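Local coordinates for surface protein SPB1 (Streptococcus agalactiae, PDB 4UZG) that probably serves as the backbone subunit of the group B streptococcal pilus 2b, whose copies are thought to be joined into the pilus shaft by sortase, at residues Y11-T16 against G129-G134; V256-G261 against L271-T276; T235-E240 against D251-V256. All coordinates share one frame; numbering follows the deposited sequence.

Contact 1 lies near the middle of the molecule, where a turn before strand 16-26 meets the end of strand 121-131; its leucine side is buried and its threonine and serine ends are exposed. Contacts 2 and 3 lie farther out in the prealbumin-like part, with centres about 12 Å apart and V256 in common. Contact 3 joins neighbouring strands of one sheet, so backbone hydrogen bonds carry it, and its outer face, with Y237 and K255, is at least partly exposed. Contact 2 sets strand 254-258 against the segment leading into strand 273-279 of another sheet and is a buried apolar contact. Contact 1 combines both chemistries, with two backbone bonds around a leucine.

Contact 1 (Y11-T16 against G129-G134); sequences YSVGDT and GVLKSG
L131 reaches into the bend of Y11-T16, and this is the tight side of the contact. Its CG stands anti to the backbone N (chi1 -172°), and CD2 runs on to meet S12 O at 3.7 Å, with Y11 CB and V13 N also close to that methyl. V50, V166 and D168 add to the packing round the leucine. Two backbone bonds grip L131 by its O and its N: G14 N gives to L131 O at 2.8 Å, and L131 N gives to D15 O at 3.0 Å. Next to them V130, on the same face as T16, rests CG1 on G14 O at 3.6 Å. The bend itself is fastened by D15, whose OD2 takes S12 N at 2.9 Å from above the carboxylate plane, while D15 N bonds S12 O. Packing thins toward the two ends. T16, exposed, touches only backbone, CG2 standing 3.9 Å from G129 O. At the other end V13 CG1 approaches S133 N at 4.0 Å, and S133 itself is exposed. The D15 side chain lies about 5 Å from a bound calcium ion, and V13 is backbone-bonded to V207, a calcium-site residue, and to G230, tying the bend to the prealbumin-like part. S12-D15 is a type II beta turn with G14 at its third position, and it leads into the antiparallel pairing of strands 16-26 and 121-131, begun here by the non-hydrogen-bonded pair T16-V130.

Contact 2 (V256-G261 against L271-T276); sequences VILGDG and LLVNPT
V256 has CG1 anti to its backbone N (chi1 179°), and V273 has CG1 beside its own N (chi1 -58°), which leaves V273 CG2 between N and carbonyl carbon, directed at V256. The two valines slide past each other in opposite directions and touch through V256 CG1 and V273 CG2 at 3.8 Å. The other V256 methyl, CG2, lies 3.8 Å from P275 CB, the valine crossing the proline at about a right angle. V273 CG2 also meets L258 CD1 at 3.9 Å, and V273 CG1 rests on I257 O at 3.6 Å. L258 bends that same CD1 onto the backbone of the corner, 3.6 Å from L271 O. L271 answers with CD2, which lies 4.0 Å from G259 CA. The touching parts, 256-259 and 271-275, run 163° apart end to end, yet they belong to different sheets: 254-258 is an edge strand of the four-stranded sheet, 273-279 of the three-stranded one. L238 of strand 234-240 touches both V256 and P275 and extends the apolar layer. With methyls, a proline ring and backbone as the touching groups, the two segments are held by dispersion and burial of apolar surface, not by polar bonds between them.

Contact 3 (T235-E240 against D251-V256); sequences TYYLVE and DNSQKV. With EDO (1,2-ethanediol), chain B.
Y237 lies alongside K255, both side chains pointing the same way, and S253 stands at the base of the ring. Y237 CB meets S253 OG at 3.7 Å. One step out, CG remains near that hydroxyl, and CD2 comes closest to it, with S253 OG at 3.6 Å. CE2 passes to the lysine and touches K255 CB at 3.7 Å; K255 CG, anti to its backbone N (chi1 -175°), continues beside CE2 and CZ. The tip, OH, lies 3.9 Å from K255 CD. T235 CG2 reaches the same lysine at CG, 3.6 Å away. Beneath these groups runs an antiparallel pair of edge and inner strand in the four-stranded sheet of the prealbumin-like fold: Y236-V256 and L238-Q254 are hydrogen-bonded pairs, with Y237-K255, non-hydrogen-bonded, between them. On the opposite face the L238 and V256 side chains cross at a slant, with L238 CD1 3.6 Å from V256 CG2, and L238 also touches I173 and V277 of the facing sheet. Q254 sends NE2 to T276 O there. Where the strands part, a water accepts from E240 N and also lies within bonding distance of N252 O. At the other end 1,2-ethanediol, probably from the crystallisation liquor, accepts T235 N through O1 at 2.8 Å and donates to T235 O through O2, which lies over one face of the Y236 ring toward its rim.

Contact 1 (Y11-T16 against G129-G134)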
loop_
_atom_site.group_PDB
_atom_site.type_symbol
_atom_site.label_atom_id
_atom_site.label_comp_id
_atom_site.label_asym_id
_atom_site.label_seq_id
_atom_site.Cartn_x
_atom_site.Cartn_y
_atom_site.Cartn_z
ATOM N N TYR A 11 4.022 1.279 -2.412
ATOM C CA TYR A 11 3.011 1.687 -3.373
ATOM C C TYR A 11 2.968 3.198 -3.462
ATOM O O TYR A 11 3.379 3.892 -2.540
ATOM C CB TYR A 11 1.620 1.218 -2.915
ATOM C CG TYR A 11 1.473 -0.275 -2.826
ATOM C CD1 TYR A 11 1.079 -1.021 -3.921
ATOM C CD2 TYR A 11 1.728 -0.950 -1.643
ATOM C CE1 TYR A 11 0.956 -2.407 -3.838
ATOM C CE2 TYR A 11 1.601 -2.330 -1.547
ATOM C CZ TYR A 11 1.225 -3.053 -2.642
ATOM O OH TYR A 11 1.114 -4.415 -2.498
ATOM N N SER A 12 2.425 3.703 -4.554
ATOM C CA SER A 12 1.961 5.085 -4.626
ATOM C C SER A 12 0.477 5.134 -4.297
ATOM O O SER A 12 -0.283 4.206 -4.585
ATOM C CB SER A 12 2.164 5.693 -6.014
ATOM O OG SER A 12 3.531 5.938 -6.261
ATOM N N VAL A 13 0.055 6.252 -3.699
ATOM C CA VAL A 13 -1.357 6.525 -3.493
ATOM C C VAL A 13 -2.108 6.342 -4.811
ATOM O O VAL A 13 -1.664 6.800 -5.867
ATOM C CB VAL A 13 -1.523 7.920 -2.868
ATOM C CG1 VAL A 13 -2.963 8.400 -2.949
ATOM C CG2 VAL A 13 -1.040 7.896 -1.418
ATOM N N GLY A 14 -3.222 5.629 -4.744
ATOM C CA GLY A 14 -4.028 5.264 -5.893
ATOM C C GLY A 14 -3.749 3.883 -6.466
ATOM O O GLY A 14 -4.545 3.382 -7.270
ATOM N N ASP A 15 -2.644 3.269 -6.057
ATOM C CA ASP A 15 -2.292 1.946 -6.569
ATOM C C ASP A 15 -3.244 0.872 -6.017
ATOM O O ASP A 15 -3.792 0.966 -4.918
ATOM C CB ASP A 15 -0.876 1.534 -6.169
ATOM C CG ASP A 15 0.239 2.226 -6.931
ATOM O OD1 ASP A 15 -0.017 3.020 -7.855
ATOM O OD2 ASP A 15 1.403 1.928 -6.565
ATOM N N THR A 16 -3.389 -0.171 -6.814
ATOM C CA THR A 16 -4.043 -1.399 -6.386
ATOM C C THR A 16 -3.058 -2.223 -5.559
ATOM O O THR A 16 -1.948 -2.534 -6.014
ATOM C CB THR A 16 -4.503 -2.205 -7.593
ATOM O OG1 THR A 16 -5.425 -1.409 -8.334
ATOM C CG2 THR A 16 -5.176 -3.511 -7.164
ATOM N N GLY A 129 -7.298 -3.959 -2.687
ATOM C CA GLY A 129 -7.755 -2.675 -2.201
ATOM C C GLY A 129 -7.009 -1.583 -2.951
ATOM O O GLY A 129 -6.118 -1.865 -3.758
ATOM N N VAL A 130 -7.370 -0.341 -2.685
ATOM C CA VAL A 130 -6.749 0.823 -3.319
ATOM C C VAL A 130 -6.193 1.748 -2.243
ATOM O O VAL A 130 -6.903 2.135 -1.314
ATOM C CB VAL A 130 -7.743 1.566 -4.234
ATOM C CG1 VAL A 130 -7.101 2.831 -4.813
ATOM C CG2 VAL A 130 -8.239 0.657 -5.354
ATOM N N LEU A 131 -4.902 2.073 -2.341
ATOM C CA LEU A 131 -4.268 2.960 -1.384
ATOM C C LEU A 131 -4.813 4.375 -1.548
ATOM O O LEU A 131 -4.902 4.868 -2.684
ATOM C CB LEU A 131 -2.747 2.934 -1.583
ATOM C CG LEU A 131 -1.901 3.673 -0.543
ATOM C CD1 LEU A 131 -2.052 3.038 0.826
ATOM C CD2 LEU A 131 -0.451 3.692 -0.958
ATOM N N LYS A 132 -5.130 5.047 -0.446
ATOM C CA LYS A 132 -5.720 6.370 -0.490
ATOM C C LYS A 132 -4.884 7.366 0.302
ATOM O O LYS A 132 -3.878 7.013 0.916
ATOM C CB LYS A 132 -7.163 6.312 0.053
ATOM C CG LYS A 132 -8.094 5.383 -0.699
ATOM C CD LYS A 132 -8.413 5.864 -2.112
ATOM C CE LYS A 132 -9.399 4.920 -2.799
ATOM N NZ LYS A 132 -9.793 5.366 -4.146
ATOM N N SER A 133 -5.298 8.633 0.297
ATOM C CA SER A 133 -4.444 9.707 0.774
ATOM C C SER A 133 -4.155 9.713 2.266
ATOM O O SER A 133 -3.222 10.385 2.704
ATOM C CB SER A 133 -5.036 11.055 0.390
ATOM O OG SER A 133 -6.177 11.296 1.172
ATOM N N GLY A 134 -4.963 9.008 3.065
ATOM C CA GLY A 134 -4.744 8.974 4.491
ATOM C C GLY A 134 -3.596 8.101 4.954
ATOM O O GLY A 134 -3.229 8.135 6.114
#

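Contact 2 (V256-G261 against L271-T276)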
loop_
_atom_site.group_PDB
_atom_site.type_symbol
_atom_site.label_atom_id
_atom_site.label_comp_id
_atom_site.label_asym_id
_atom_site.label_seq_id
_atom_site.Cartn_x
_atom_site.Cartn_y
_atom_site.Cartn_z
ATOM N N VAL A 256 16.575 12.088 -6.990
ATOM C CA VAL A 256 16.220 11.778 -5.609
ATOM C C VAL A 256 15.751 10.323 -5.565
ATOM O O VAL A 256 14.793 9.953 -6.241
ATOM C CB VAL A 256 15.077 12.665 -5.111
ATOM C CG1 VAL A 256 14.727 12.299 -3.668
ATOM C CG2 VAL A 256 15.374 14.112 -5.255
ATOM N N ILE A 257 16.419 9.508 -4.755
ATOM C CA ILE A 257 16.044 8.120 -4.574
ATOM C C ILE A 257 15.198 7.968 -3.315
ATOM O O ILE A 257 15.528 8.469 -2.241
ATOM C CB ILE A 257 17.280 7.220 -4.524
ATOM C CG1 ILE A 257 17.964 7.244 -5.900
ATOM C CG2 ILE A 257 16.894 5.796 -4.130
ATOM C CD1 ILE A 257 19.286 6.567 -5.939
ATOM N N LEU A 258 14.112 7.229 -3.478
ATOM C CA LEU A 258 13.227 6.895 -2.414
ATOM C C LEU A 258 13.318 5.365 -2.261
ATOM O O LEU A 258 13.200 4.613 -3.233
ATOM C CB LEU A 258 11.869 7.387 -2.885
ATOM C CG LEU A 258 10.750 7.434 -1.886
ATOM C CD1 LEU A 258 11.060 8.198 -0.584
ATOM C CD2 LEU A 258 9.524 8.024 -2.549
ATOM N N GLY A 259 13.548 4.906 -1.038
ATOM C CA GLY A 259 13.754 3.488 -0.785
ATOM C C GLY A 259 15.222 3.096 -0.827
ATOM O O GLY A 259 16.093 3.902 -0.513
ATOM N N ASP A 260 15.510 1.852 -1.205
ATOM C CA ASP A 260 16.890 1.376 -1.240
ATOM C C ASP A 260 17.762 2.307 -2.053
ATOM O O ASP A 260 17.421 2.651 -3.181
ATOM C CB ASP A 260 16.967 -0.025 -1.859
ATOM C CG ASP A 260 16.379 -1.106 -0.967
ATOM O OD1 ASP A 260 16.306 -0.892 0.258
ATOM O OD2 ASP A 260 16.010 -2.173 -1.506
ATOM N N GLY A 261 18.879 2.719 -1.474
ATOM C CA GLY A 261 19.778 3.652 -2.135
ATOM C C GLY A 261 19.553 5.118 -1.783
ATOM O O GLY A 261 20.286 5.991 -2.229
ATOM N N LEU A 271 12.402 5.704 3.325
ATOM C CA LEU A 271 11.128 6.137 2.715
ATOM C C LEU A 271 10.736 7.563 3.108
ATOM O O LEU A 271 9.686 8.032 2.697
ATOM C CB LEU A 271 10.014 5.142 3.036
ATOM C CG LEU A 271 10.154 3.791 2.335
ATOM C CD1 LEU A 271 9.037 2.878 2.836
ATOM C CD2 LEU A 271 10.099 3.949 0.822
ATOM N N LEU A 272 11.582 8.238 3.872
ATOM C CA LEU A 272 11.358 9.620 4.274
ATOM C C LEU A 272 12.620 10.395 3.904
ATOM O O LEU A 272 13.593 10.393 4.655
ATOM C CB LEU A 272 11.063 9.745 5.773
ATOM C CG LEU A 272 9.863 8.964 6.293
ATOM C CD1 LEU A 272 9.802 9.075 7.807
ATOM C CD2 LEU A 272 8.579 9.441 5.665
ATOM N N VAL A 273 12.620 11.033 2.736
ATOM C CA VAL A 273 13.846 11.632 2.229
ATOM C C VAL A 273 13.693 13.153 2.132
ATOM O O VAL A 273 12.590 13.699 2.023
ATOM C CB VAL A 273 14.303 11.008 0.877
ATOM C CG1 VAL A 273 14.511 9.519 1.008
ATOM C CG2 VAL A 273 13.353 11.297 -0.245
ATOM N N ASN A 274 14.843 13.824 2.176
ATOM C CA ASN A 274 14.908 15.265 2.339
ATOM C C ASN A 274 15.954 15.897 1.434
ATOM O O ASN A 274 16.927 16.479 1.918
ATOM C CB ASN A 274 15.269 15.601 3.783
ATOM C CG ASN A 274 14.298 15.029 4.773
ATOM O OD1 ASN A 274 13.319 15.682 5.164
ATOM N ND2 ASN A 274 14.555 13.792 5.199
ATOM N N PRO A 275 15.766 15.838 0.110
ATOM C CA PRO A 275 16.724 16.487 -0.785
ATOM C C PRO A 275 16.750 18.011 -0.615
ATOM O O PRO A 275 15.702 18.635 -0.413
ATOM C CB PRO A 275 16.183 16.117 -2.175
ATOM C CG PRO A 275 14.718 15.904 -1.962
ATOM C CD PRO A 275 14.667 15.203 -0.633
ATOM N N THR A 276 17.945 18.589 -0.737
ATOM C CA THR A 276 18.136 20.031 -0.790
ATOM C C THR A 276 18.527 20.393 -2.214
ATOM O O THR A 276 19.424 19.775 -2.787
ATOM C CB THR A 276 19.254 20.459 0.187
ATOM O OG1 THR A 276 18.845 20.178 1.525
ATOM C CG2 THR A 276 19.548 21.929 0.084
#

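Contact 3 (T235-E240 against D251-V256)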
loop_
_atom_site.group_PDB
_atom_site.type_symbol
_atom_site.label_atom_id
_atom_site.label_comp_id
_atom_site.label_asym_id
_atom_site.label_seq_id
_atom_site.Cartn_x
_atom_site.Cartn_y
_atom_site.Cartn_z
ATOM N N THR A 235 13.402 5.955 -8.318
ATOM C CA THR A 235 14.276 7.088 -8.622
ATOM C C THR A 235 13.445 8.181 -9.289
ATOM O O THR A 235 12.784 7.928 -10.292
ATOM C CB THR A 235 15.418 6.673 -9.562
ATOM O OG1 THR A 235 16.141 5.600 -8.969
ATOM C CG2 THR A 235 16.366 7.843 -9.807
ATOM N N TYR A 236 13.468 9.380 -8.730
ATOM C CA TYR A 236 12.691 10.499 -9.214
ATOM C C TYR A 236 13.621 11.659 -9.515
ATOM O O TYR A 236 14.785 11.662 -9.107
ATOM C CB TYR A 236 11.639 10.890 -8.158
ATOM C CG TYR A 236 10.664 9.774 -7.871
ATOM C CD1 TYR A 236 9.546 9.600 -8.666
ATOM C CD2 TYR A 236 10.880 8.855 -6.849
ATOM C CE1 TYR A 236 8.645 8.550 -8.440
ATOM C CE2 TYR A 236 10.006 7.812 -6.620
ATOM C CZ TYR A 236 8.869 7.663 -7.405
ATOM O OH TYR A 236 7.963 6.637 -7.209
ATOM N N TYR A 237 13.090 12.657 -10.209
ATOM C CA TYR A 237 13.888 13.801 -10.629
ATOM C C TYR A 237 13.118 15.081 -10.380
ATOM O O TYR A 237 11.978 15.239 -10.821
ATOM C CB TYR A 237 14.249 13.681 -12.122
ATOM C CG TYR A 237 15.132 12.479 -12.386
ATOM C CD1 TYR A 237 14.584 11.231 -12.653
ATOM C CD2 TYR A 237 16.513 12.584 -12.301
ATOM C CE1 TYR A 237 15.386 10.114 -12.845
ATOM C CE2 TYR A 237 17.332 11.459 -12.487
ATOM C CZ TYR A 237 16.753 10.233 -12.767
ATOM O OH TYR A 237 17.577 9.140 -12.942
ATOM N N LEU A 238 13.763 16.001 -9.671
ATOM C CA LEU A 238 13.174 17.294 -9.349
ATOM C C LEU A 238 13.480 18.257 -10.479
ATOM O O LEU A 238 14.648 18.536 -10.742
ATOM C CB LEU A 238 13.768 17.836 -8.058
ATOM C CG LEU A 238 13.720 16.891 -6.841
ATOM C CD1 LEU A 238 14.411 17.509 -5.638
ATOM C CD2 LEU A 238 12.341 16.471 -6.493
ATOM N N VAL A 239 12.448 18.765 -11.131
ATOM C CA VAL A 239 12.595 19.641 -12.284
ATOM C C VAL A 239 12.091 21.040 -11.904
ATOM O O VAL A 239 10.907 21.229 -11.633
ATOM C CB VAL A 239 11.812 19.103 -13.481
ATOM C CG1 VAL A 239 11.900 20.034 -14.672
ATOM C CG2 VAL A 239 12.287 17.700 -13.865
ATOM N N GLU A 240 12.987 22.018 -11.895
ATOM C CA GLU A 240 12.599 23.377 -11.596
ATOM C C GLU A 240 11.970 24.002 -12.827
ATOM O O GLU A 240 12.572 24.045 -13.903
ATOM C CB GLU A 240 13.795 24.190 -11.145
ATOM C CG GLU A 240 13.399 25.519 -10.582
ATOM C CD GLU A 240 14.585 26.300 -10.044
ATOM O OE1 GLU A 240 15.427 26.766 -10.833
ATOM O OE2 GLU A 240 14.645 26.475 -8.805
ATOM N N ASP A 251 19.266 24.359 -15.011
ATOM C CA ASP A 251 19.223 23.675 -16.304
ATOM C C ASP A 251 18.850 22.223 -16.166
ATOM O O ASP A 251 18.187 21.638 -17.039
ATOM C CB ASP A 251 20.595 23.720 -16.992
ATOM C CG ASP A 251 20.947 25.089 -17.548
ATOM O OD1 ASP A 251 20.033 25.907 -17.783
ATOM O OD2 ASP A 251 22.156 25.336 -17.768
ATOM N N ASN A 252 19.316 21.609 -15.094
ATOM C CA ASN A 252 19.228 20.162 -15.016
ATOM C C ASN A 252 18.462 19.774 -13.792
ATOM O O ASN A 252 18.317 20.553 -12.829
ATOM C CB ASN A 252 20.596 19.487 -15.013
ATOM C CG ASN A 252 21.342 19.661 -16.339
ATOM O OD1 ASN A 252 22.481 20.114 -16.358
ATOM N ND2 ASN A 252 20.691 19.300 -17.451
ATOM N N SER A 253 17.890 18.585 -13.880
ATOM C CA SER A 253 17.095 18.091 -12.796
ATOM C C SER A 253 17.994 17.528 -11.713
ATOM O O SER A 253 19.194 17.336 -11.910
ATOM C CB SER A 253 16.115 17.046 -13.306
ATOM O OG SER A 253 16.804 15.883 -13.718
ATOM N N GLN A 254 17.402 17.283 -10.553
ATOM C CA GLN A 254 18.120 16.678 -9.441
ATOM C C GLN A 254 17.522 15.317 -9.114
ATOM O O GLN A 254 16.341 15.205 -8.805
ATOM C CB GLN A 254 18.084 17.572 -8.218
ATOM C CG GLN A 254 18.877 17.012 -7.069
ATOM C CD GLN A 254 19.117 18.034 -5.975
ATOM O OE1 GLN A 254 19.368 19.196 -6.260
ATOM N NE2 GLN A 254 19.004 17.612 -4.724
ATOM N N LYS A 255 18.354 14.281 -9.153
ATOM C CA LYS A 255 17.926 12.930 -8.823
ATOM C C LYS A 255 17.660 12.776 -7.328
ATOM O O LYS A 255 18.448 13.252 -6.505
ATOM C CB LYS A 255 19.020 11.958 -9.249
ATOM C CG LYS A 255 18.622 10.498 -9.062
ATOM C CD LYS A 255 19.618 9.535 -9.699
ATOM C CE LYS A 255 20.943 9.541 -9.039
ATOM N NZ LYS A 255 21.822 8.571 -9.777
ATOM N N VAL A 256 16.575 12.088 -6.990
ATOM C CA VAL A 256 16.220 11.778 -5.609
ATOM C C VAL A 256 15.751 10.323 -5.565
ATOM O O VAL A 256 14.793 9.953 -6.241
ATOM C CB VAL A 256 15.077 12.665 -5.111
ATOM C CG1 VAL A 256 14.727 12.299 -3.668
ATOM C CG2 VAL A 256 15.374 14.112 -5.255
HETATM C C1 EDO B . 10.856 4.329 -10.761
HETATM O O1 EDO B . 12.203 4.451 -10.360
HETATM C C2 EDO B . 10.082 5.548 -10.294
HETATM O O2 EDO B . 10.506 6.714 -10.969
HETATM O O HOH W 1 16.311 20.932 -10.135
HETATM O O HOH W 2 15.682 21.723 -12.814
#